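Local coordinates for hypothetical protein, IPT/TIG domain protein (Bacteroides ovatus, PDB 4HW6), which is of unknown function but probably helps to bind nutrients, possibly carbohydrates, through a chain that joins an IPT/TIG domain to a six-bladed beta-propeller, at residues P337-F342 with T405-D410; W142-D147 with L155-Q160. All blocks are in the same frame, centred on the assembly; numbering follows the deposited sequence.

Contact 1. Residues P337-F342 with T405-D410; sequences PNQGIF and TSIAYD
Thr-405 OG1 is gripped by two hydrogen bonds, one to His-403 O and one from Arg-362 NH1. Because this branch is fixed beside the backbone N, CG2 lies anti to that N and beside Asn-338, 3.7 Å from OD1 of that amide, whose ND2 is hydrogen-bonded to Gly-336 O. The backbone meets here too: Gln-339 N donates to Thr-405 O at 3.0 Å, almost along the C=O axis. Beyond this bond the Gln-339 side chain replaces the main chain as partner. With CG anti to its backbone N (chi1 -172°) and the chain extended, the amide reaches past Ser-406 and takes Ile-407 N on OE1 at 3.1 Å, the donor standing above the carbonyl plane. Its NE2 donates to Met-144 O, so a long residue with an acceptor and a donor at one tip suits a site where three strands come together. Strands 337-344 and 404-410 are edge strands of two different sheets, the inner strands of neighbouring propeller blades; segments 337-342 and 405-410 run parallel, 5° apart in direction. Further along, the contact turns apolar. Ile-407 lays CG2 against the main chain of the other strand, 3.6 Å from Gln-339 O and next to Gly-340 CA. Ile-341 holds CG1 in the crowded position between N and the carbonyl carbon (chi1 55°), which sends CD1 across to Tyr-409, 3.5 Å from CB. The same methyl rests 3.9 Å from Ile-407 CG1, the branched side chains crossing obliquely. Phe-416 of strand 415-420 packs on both isoleucines and meets the Tyr-409 ring edge-to-face.

Contact 2. Residues W142-D147 with L155-Q160; sequences WRMMFD and LYWVGQ
Strands 143-146 and 155-158 run antiparallel, their short axes 4.6 Å apart at closest approach and 156° apart in direction, as the two arms of a beta hairpin in one propeller blade. Met-145 and Tyr-156 form a hydrogen-bonded pair, each N donating to the other's O at 2.9 Å. At the open end a classic beta bulge sets both Trp-142 and Arg-143 opposite Val-158: Val-158 O accepts from Trp-142 N, while Val-158 N donates to Arg-143 O. The bulge places the Trp-142 indole between two flat groups. On one face lies the Gln-160 amide, its plane only 10° from that of the ring, with NE2 3.3 Å from Trp-142 CE2; Gln-160 CG makes a CH-pi contact with the five-membered ring, and OE1 is hydrogen-bonded to Asn-140 ND2. Over the opposite face comes Arg-143 NH1. The arginine chain bends at chi2 and folds back, so that NH1 also donates to Trp-142 O at 2.8 Å and to Asn-338 OD1. A broad indole suits this layer between amide and guanidinium, and Val-158 CG2 touches its edge in plane, 3.9 Å from CD1. Farther along, Leu-155 and Phe-146 share the face that carries Met-144 and Trp-157. Leu-155 CD1 sits over the centre of the Phe-146 ring at 3.9 Å, a CH-pi contact, and Tyr-152 meets this ring edge-to-face. Met-144, a selenomethionine in the crystal, runs its extended chain alongside Trp-157. At the closed end Asp-147, just past the strand, has OD1 hydrogen-bonded to Asn-149 N, and one water links its OD2, to which it donates at 2.7 Å, with Tyr-156 OH at 2.6 Å.

How the contacts relate
Both contacts are largely buried in the propeller, the centre of contact 1 about 7 Å and that of contact 2 about 12 Å from the centre of the chain. Contact 2 is made within one blade, between strands adjacent in a sheet, so regular backbone bonds carry it and aromatic side chains dress its faces. Contact 1 joins two blades whose strands are not paired in a sheet; a single main-chain bond is therefore supplemented by a side-chain amide and by branched aliphatic groups. The two lie about 10 Å apart, centre to centre, and meet directly: strand 143-146 packs on strand 404-410, and Asn-338 and Gln-339 connect the blade of 337-342 to the edge of the hairpin.

Contact 1. Residues P337-F342 with T405-D410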
ATOM      1  N   PRO A 337     -12.585  10.121   5.590  1.00 12.34           N
ATOM      2  CA  PRO A 337     -11.432   9.250   5.760  1.00 11.94           C
ATOM      3  C   PRO A 337     -11.931   7.826   5.977  1.00 12.37           C
ATOM      4  O   PRO A 337     -12.825   7.599   6.790  1.00 12.38           O
ATOM      5  CB  PRO A 337     -10.770   9.786   7.017  1.00 11.94           C
ATOM      6  CG  PRO A 337     -11.873  10.432   7.802  1.00 11.60           C
ATOM      7  CD  PRO A 337     -12.750  11.035   6.717  1.00 12.40           C
ATOM      8  N   ASN A 338     -11.391   6.884   5.225  1.00 11.43           N
ATOM      9  CA  ASN A 338     -11.844   5.516   5.252  1.00 13.01           C
ATOM     10  C   ASN A 338     -10.766   4.597   5.823  1.00 14.30           C
ATOM     11  O   ASN A 338     -10.525   4.690   7.031  1.00 19.25           O
ATOM     12  CB  ASN A 338     -12.454   5.090   3.912  1.00 13.95           C
ATOM     13  CG  ASN A 338     -13.975   5.256   3.918  1.00 15.64           C
ATOM     14  OD1 ASN A 338     -14.698   4.285   4.143  1.00 18.63           O
ATOM     15  ND2 ASN A 338     -14.462   6.502   3.761  1.00 11.30           N
ATOM     16  N   GLN A 339     -10.118   3.741   5.037  1.00 12.38           N
ATOM     17  CA  GLN A 339      -9.107   2.875   5.607  1.00 12.11           C
ATOM     18  C   GLN A 339      -7.772   3.602   5.727  1.00 12.82           C
ATOM     19  O   GLN A 339      -7.454   4.483   4.921  1.00 13.68           O
ATOM     20  CB  GLN A 339      -8.928   1.610   4.767  1.00 12.43           C
ATOM     21  CG  GLN A 339      -8.031   0.597   5.423  1.00 13.87           C
ATOM     22  CD  GLN A 339      -8.057  -0.772   4.756  1.00 14.33           C
ATOM     23  OE1 GLN A 339      -8.410  -0.900   3.583  1.00 13.52           O
ATOM     24  NE2 GLN A 339      -7.662  -1.811   5.515  1.00 18.04           N
ATOM     25  N   GLY A 340      -7.047   3.292   6.790  1.00 13.22           N
ATOM     26  CA  GLY A 340      -5.661   3.673   6.908  1.00 12.87           C
ATOM     27  C   GLY A 340      -4.748   2.570   7.370  1.00 14.19           C
ATOM     28  O   GLY A 340      -5.181   1.621   8.004  1.00 14.88           O
ATOM     29  N   ILE A 341      -3.456   2.736   7.088  1.00 15.09           N
ATOM     30  CA  ILE A 341      -2.438   1.774   7.475  1.00 14.43           C
ATOM     31  C   ILE A 341      -1.170   2.478   7.919  1.00 14.29           C
ATOM     32  O   ILE A 341      -0.871   3.586   7.494  1.00 15.06           O
ATOM     33  CB  ILE A 341      -2.073   0.828   6.316  1.00 17.08           C
ATOM     34  CG1 ILE A 341      -1.644   1.641   5.064  1.00 17.21           C
ATOM     35  CG2 ILE A 341      -3.251  -0.092   6.006  1.00 17.92           C
ATOM     36  CD1 ILE A 341      -1.009   0.784   3.995  1.00 19.35           C
ATOM     37  N   PHE A 342      -0.409   1.801   8.770  1.00 14.18           N
ATOM     38  CA  PHE A 342       0.880   2.283   9.197  1.00 13.86           C
ATOM     39  C   PHE A 342       1.994   1.788   8.289  1.00 15.24           C
ATOM     40  O   PHE A 342       2.059   0.601   7.972  1.00 16.53           O
ATOM     41  CB  PHE A 342       1.129   1.847  10.625  1.00 14.12           C
ATOM     42  CG  PHE A 342       0.254   2.563  11.626  1.00 12.91           C
ATOM     43  CD1 PHE A 342       0.610   3.813  12.092  1.00 12.83           C
ATOM     44  CD2 PHE A 342      -0.903   1.986  12.108  1.00 13.17           C
ATOM     45  CE1 PHE A 342      -0.185   4.497  13.016  1.00 11.97           C
ATOM     46  CE2 PHE A 342      -1.698   2.659  13.017  1.00 12.47           C
ATOM     47  CZ  PHE A 342      -1.325   3.906  13.500  1.00 11.95           C
ATOM     48  N   THR A 405     -10.866   4.244  -1.174  1.00 12.77           N
ATOM     49  CA  THR A 405     -11.461   3.815   0.075  1.00 12.52           C
ATOM     50  C   THR A 405     -10.583   2.889   0.909  1.00 12.52           C
ATOM     51  O   THR A 405     -10.421   3.088   2.103  1.00 13.74           O
ATOM     52  CB  THR A 405     -12.813   3.136  -0.215  1.00 14.14           C
ATOM     53  OG1 THR A 405     -13.651   4.071  -0.912  1.00 14.51           O
ATOM     54  CG2 THR A 405     -13.513   2.695   1.055  1.00 15.16           C
ATOM     55  N   SER A 406     -10.011   1.886   0.273  1.00 12.49           N
ATOM     56  CA  SER A 406      -9.203   0.903   0.921  1.00 12.49           C
ATOM     57  C   SER A 406      -7.736   1.060   0.520  1.00 13.31           C
ATOM     58  O   SER A 406      -7.406   1.626  -0.545  1.00 13.62           O
ATOM     59  CB  SER A 406      -9.748  -0.496   0.576  1.00 13.91           C
ATOM     60  OG  SER A 406      -9.733  -0.718  -0.826  1.00 14.63           O
ATOM     61  N   ILE A 407      -6.848   0.588   1.385  1.00 11.72           N
ATOM     62  CA  ILE A 407      -5.430   0.739   1.188  1.00 13.04           C
ATOM     63  C   ILE A 407      -4.666  -0.428   1.823  1.00 12.63           C
ATOM     64  O   ILE A 407      -5.007  -0.924   2.901  1.00 13.38           O
ATOM     65  CB  ILE A 407      -4.931   2.122   1.688  1.00 13.34           C
ATOM     66  CG1 ILE A 407      -3.455   2.349   1.355  1.00 14.97           C
ATOM     67  CG2 ILE A 407      -5.221   2.294   3.195  1.00 14.34           C
ATOM     68  CD1 ILE A 407      -2.993   3.791   1.581  1.00 14.91           C
ATOM     69  N   ALA A 408      -3.613  -0.851   1.142  1.00 13.53           N
ATOM     70  CA  ALA A 408      -2.667  -1.833   1.668  1.00 14.56           C
ATOM     71  C   ALA A 408      -1.258  -1.486   1.195  1.00 15.22           C
ATOM     72  O   ALA A 408      -1.088  -0.855   0.139  1.00 16.25           O
ATOM     73  CB  ALA A 408      -3.062  -3.242   1.234  1.00 15.09           C
ATOM     74  N   TYR A 409      -0.254  -1.815   2.004  1.00 15.60           N
ATOM     75  CA  TYR A 409       1.126  -1.606   1.612  1.00 16.76           C
ATOM     76  C   TYR A 409       1.819  -2.941   1.499  1.00 17.03           C
ATOM     77  O   TYR A 409       1.874  -3.707   2.462  1.00 17.66           O
ATOM     78  CB  TYR A 409       1.875  -0.688   2.602  1.00 17.72           C
ATOM     79  CG  TYR A 409       3.259  -0.385   2.091  1.00 18.25           C
ATOM     80  CD1 TYR A 409       3.458   0.506   1.039  1.00 18.50           C
ATOM     81  CD2 TYR A 409       4.362  -1.029   2.609  1.00 20.38           C
ATOM     82  CE1 TYR A 409       4.723   0.752   0.539  1.00 20.30           C
ATOM     83  CE2 TYR A 409       5.642  -0.758   2.124  1.00 21.50           C
ATOM     84  CZ  TYR A 409       5.808   0.135   1.084  1.00 21.64           C
ATOM     85  OH  TYR A 409       7.091   0.355   0.584  1.00 25.51           O
ATOM     86  N   ASP A 410       2.357  -3.201   0.316  1.00 17.01           N
ATOM     87  CA  ASP A 410       3.040  -4.434  -0.006  1.00 19.57           C
ATOM     88  C   ASP A 410       4.514  -4.208   0.276  1.00 19.74           C
ATOM     89  O   ASP A 410       5.207  -3.543  -0.501  1.00 20.18           O
ATOM     90  CB  ASP A 410       2.798  -4.734  -1.475  1.00 19.84           C
ATOM     91  CG  ASP A 410       3.357  -6.067  -1.931  1.00 20.73           C
ATOM     92  OD1 ASP A 410       4.336  -6.580  -1.338  1.00 20.53           O
ATOM     93  OD2 ASP A 410       2.815  -6.566  -2.948  1.00 20.04           O
TER

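Contact 2. Residues W142-D147 with L155-Q160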
ATOM      1  N   TRP A 142     -13.786  -2.317  -0.299  1.00 15.65           N
ATOM      2  CA  TRP A 142     -14.177  -1.563   0.877  1.00 14.86           C
ATOM      3  C   TRP A 142     -13.069  -1.502   1.936  1.00 14.16           C
ATOM      4  O   TRP A 142     -12.739  -0.428   2.432  1.00 13.47           O
ATOM      5  CB  TRP A 142     -15.487  -2.148   1.445  1.00 16.12           C
ATOM      6  CG  TRP A 142     -15.948  -1.481   2.698  1.00 15.86           C
ATOM      7  CD1 TRP A 142     -16.015  -2.048   3.931  1.00 17.68           C
ATOM      8  CD2 TRP A 142     -16.386  -0.134   2.844  1.00 16.37           C
ATOM      9  NE1 TRP A 142     -16.458  -1.129   4.848  1.00 19.40           N
ATOM     10  CE2 TRP A 142     -16.689   0.059   4.212  1.00 17.65           C
ATOM     11  CE3 TRP A 142     -16.562   0.928   1.959  1.00 18.05           C
ATOM     12  CZ2 TRP A 142     -17.163   1.267   4.705  1.00 21.16           C
ATOM     13  CZ3 TRP A 142     -17.033   2.136   2.455  1.00 21.69           C
ATOM     14  CH2 TRP A 142     -17.308   2.298   3.817  1.00 19.57           C
ATOM     15  N   ARG A 143     -12.537  -2.655   2.325  1.00 14.40           N
ATOM     16  CA  ARG A 143     -11.407  -2.735   3.256  1.00 13.69           C
ATOM     17  C   ARG A 143     -10.503  -3.888   2.836  1.00 14.32           C
ATOM     18  O   ARG A 143     -10.988  -5.009   2.621  1.00 13.59           O
ATOM     19  CB  ARG A 143     -11.857  -3.010   4.694  1.00 14.69           C
ATOM     20  CG  ARG A 143     -12.765  -1.967   5.316  1.00 15.53           C
ATOM     21  CD  ARG A 143     -12.024  -0.679   5.625  1.00 16.07           C
ATOM     22  NE  ARG A 143     -12.911   0.314   6.259  1.00 18.82           N
ATOM     23  CZ  ARG A 143     -13.515   1.338   5.653  1.00 17.20           C
ATOM     24  NH1 ARG A 143     -13.402   1.549   4.354  1.00 17.30           N
ATOM     25  NH2 ARG A 143     -14.255   2.178   6.373  1.00 17.89           N
HETATM   26  N   MSE A 144      -9.197  -3.618   2.745  1.00 13.95           N
HETATM   27  CA  MSE A 144      -8.187  -4.599   2.336  1.00 14.34           C
HETATM   28  C   MSE A 144      -7.338  -5.084   3.490  1.00 17.09           C
HETATM   29  O   MSE A 144      -7.095  -4.348   4.462  1.00 16.74           O
HETATM   30  CB  MSE A 144      -7.168  -3.961   1.374  1.00 17.65           C
HETATM   31  CG  MSE A 144      -7.653  -3.631   0.065  1.00 18.29           C
HETATM   32 SE   MSE A 144      -6.214  -2.634  -0.851  0.75 15.80          SE
HETATM   33  CE  MSE A 144      -7.109  -2.706  -2.559  1.00 17.49           C
HETATM   34  N   MSE A 145      -6.842  -6.314   3.355  1.00 14.98           N
HETATM   35  CA  MSE A 145      -5.878  -6.851   4.320  1.00 20.18           C
HETATM   36  C   MSE A 145      -5.063  -7.992   3.703  1.00 16.94           C
HETATM   37  O   MSE A 145      -5.612  -8.931   3.120  1.00 15.41           O
HETATM   38  CB  MSE A 145      -6.674  -7.348   5.522  1.00 21.46           C
HETATM   39  CG  MSE A 145      -5.927  -8.023   6.588  1.00 27.14           C
HETATM   40 SE   MSE A 145      -5.087  -6.808   7.820  0.75 32.89          SE
HETATM   41  CE  MSE A 145      -6.087  -5.177   7.569  1.00 24.55           C
ATOM     42  N   PHE A 146      -3.736  -7.919   3.835  1.00 17.24           N
ATOM     43  CA  PHE A 146      -2.891  -9.054   3.514  1.00 16.14           C
ATOM     44  C   PHE A 146      -3.026 -10.118   4.617  1.00 16.54           C
ATOM     45  O   PHE A 146      -3.113  -9.789   5.809  1.00 17.12           O
ATOM     46  CB  PHE A 146      -1.406  -8.631   3.401  1.00 18.36           C
ATOM     47  CG  PHE A 146      -1.010  -8.105   2.048  1.00 16.78           C
ATOM     48  CD1 PHE A 146      -0.796  -8.979   1.004  1.00 19.02           C
ATOM     49  CD2 PHE A 146      -0.778  -6.754   1.840  1.00 19.00           C
ATOM     50  CE1 PHE A 146      -0.414  -8.522  -0.245  1.00 19.89           C
ATOM     51  CE2 PHE A 146      -0.382  -6.295   0.590  1.00 18.97           C
ATOM     52  CZ  PHE A 146      -0.208  -7.179  -0.444  1.00 19.21           C
ATOM     53  N   ASP A 147      -3.007 -11.385   4.221  1.00 17.05           N
ATOM     54  CA  ASP A 147      -2.827 -12.491   5.161  1.00 17.68           C
ATOM     55  C   ASP A 147      -1.406 -12.383   5.714  1.00 19.19           C
ATOM     56  O   ASP A 147      -0.447 -12.475   4.951  1.00 18.45           O
ATOM     57  CB  ASP A 147      -3.079 -13.818   4.451  1.00 19.21           C
ATOM     58  CG  ASP A 147      -2.791 -15.043   5.317  1.00 21.92           C
ATOM     59  OD1 ASP A 147      -2.230 -14.931   6.432  1.00 23.83           O
ATOM     60  OD2 ASP A 147      -3.143 -16.137   4.846  1.00 24.50           O
ATOM     61  N   LEU A 155      -3.850 -11.165  -0.719  1.00 17.22           N
ATOM     62  CA  LEU A 155      -4.534  -9.924  -0.353  1.00 16.75           C
ATOM     63  C   LEU A 155      -6.030 -10.122  -0.482  1.00 16.65           C
ATOM     64  O   LEU A 155      -6.523 -10.597  -1.505  1.00 17.84           O
ATOM     65  CB  LEU A 155      -4.135  -8.808  -1.296  1.00 17.18           C
ATOM     66  CG  LEU A 155      -4.813  -7.465  -1.136  1.00 19.41           C
ATOM     67  CD1 LEU A 155      -4.381  -6.822   0.182  1.00 18.85           C
ATOM     68  CD2 LEU A 155      -4.426  -6.576  -2.320  1.00 21.32           C
ATOM     69  N   TYR A 156      -6.758  -9.768   0.564  1.00 15.09           N
ATOM     70  CA  TYR A 156      -8.200  -9.955   0.596  1.00 15.29           C
ATOM     71  C   TYR A 156      -8.885  -8.616   0.733  1.00 15.07           C
ATOM     72  O   TYR A 156      -8.336  -7.675   1.322  1.00 15.35           O
ATOM     73  CB  TYR A 156      -8.604 -10.823   1.792  1.00 15.21           C
ATOM     74  CG  TYR A 156      -8.061 -12.220   1.749  1.00 17.28           C
ATOM     75  CD1 TYR A 156      -8.764 -13.242   1.122  1.00 18.81           C
ATOM     76  CD2 TYR A 156      -6.846 -12.532   2.340  1.00 18.42           C
ATOM     77  CE1 TYR A 156      -8.282 -14.532   1.079  1.00 19.03           C
ATOM     78  CE2 TYR A 156      -6.343 -13.828   2.290  1.00 19.16           C
ATOM     79  CZ  TYR A 156      -7.075 -14.822   1.671  1.00 21.17           C
ATOM     80  OH  TYR A 156      -6.603 -16.106   1.604  1.00 23.16           O
ATOM     81  N   TRP A 157     -10.120  -8.531   0.253  1.00 13.73           N
ATOM     82  CA  TRP A 157     -10.949  -7.396   0.602  1.00 13.69           C
ATOM     83  C   TRP A 157     -12.393  -7.744   0.764  1.00 13.87           C
ATOM     84  O   TRP A 157     -12.888  -8.621   0.072  1.00 14.40           O
ATOM     85  CB  TRP A 157     -10.777  -6.192  -0.332  1.00 15.12           C
ATOM     86  CG  TRP A 157     -11.323  -6.279  -1.724  1.00 15.78           C
ATOM     87  CD1 TRP A 157     -12.621  -6.142  -2.119  1.00 15.98           C
ATOM     88  CD2 TRP A 157     -10.558  -6.419  -2.916  1.00 15.41           C
ATOM     89  NE1 TRP A 157     -12.712  -6.203  -3.492  1.00 16.05           N
ATOM     90  CE2 TRP A 157     -11.463  -6.375  -4.008  1.00 16.59           C
ATOM     91  CE3 TRP A 157      -9.210  -6.590  -3.173  1.00 17.59           C
ATOM     92  CZ2 TRP A 157     -11.050  -6.486  -5.317  1.00 17.67           C
ATOM     93  CZ3 TRP A 157      -8.798  -6.706  -4.514  1.00 17.98           C
ATOM     94  CH2 TRP A 157      -9.725  -6.658  -5.551  1.00 18.08           C
ATOM     95  N   VAL A 158     -13.019  -7.096   1.744  1.00 13.14           N
ATOM     96  CA  VAL A 158     -14.470  -7.149   1.903  1.00 14.94           C
ATOM     97  C   VAL A 158     -15.095  -6.143   0.961  1.00 15.31           C
ATOM     98  O   VAL A 158     -14.472  -5.122   0.614  1.00 14.27           O
ATOM     99  CB  VAL A 158     -14.929  -6.844   3.333  1.00 16.41           C
ATOM    100  CG1 VAL A 158     -14.556  -7.992   4.277  1.00 19.06           C
ATOM    101  CG2 VAL A 158     -14.338  -5.529   3.846  1.00 17.78           C
ATOM    102  N   GLY A 159     -16.346  -6.405   0.609  1.00 15.00           N
ATOM    103  CA  GLY A 159     -17.102  -5.588  -0.315  1.00 15.18           C
ATOM    104  C   GLY A 159     -18.456  -5.119   0.177  1.00 16.50           C
ATOM    105  O   GLY A 159     -19.303  -4.792  -0.635  1.00 15.32           O
ATOM    106  N   GLN A 160     -18.651  -5.060   1.503  1.00 16.37           N
ATOM    107  CA  GLN A 160     -19.960  -4.764   2.098  1.00 15.93           C
ATOM    108  C   GLN A 160     -21.005  -5.748   1.570  1.00 16.23           C
ATOM    109  O   GLN A 160     -20.884  -6.958   1.820  1.00 16.19           O
ATOM    110  CB  GLN A 160     -20.346  -3.301   1.899  1.00 17.29           C
ATOM    111  CG  GLN A 160     -19.430  -2.352   2.660  1.00 18.41           C
ATOM    112  CD  GLN A 160     -19.792  -0.894   2.456  1.00 19.23           C
ATOM    113  OE1 GLN A 160     -19.903  -0.401   1.319  1.00 19.33           O
ATOM    114  NE2 GLN A 160     -19.961  -0.187   3.558  1.00 20.72           N
TER
HETATM  115  O   HOH W   1      -4.204 -16.714   2.400  1.00 23.96           O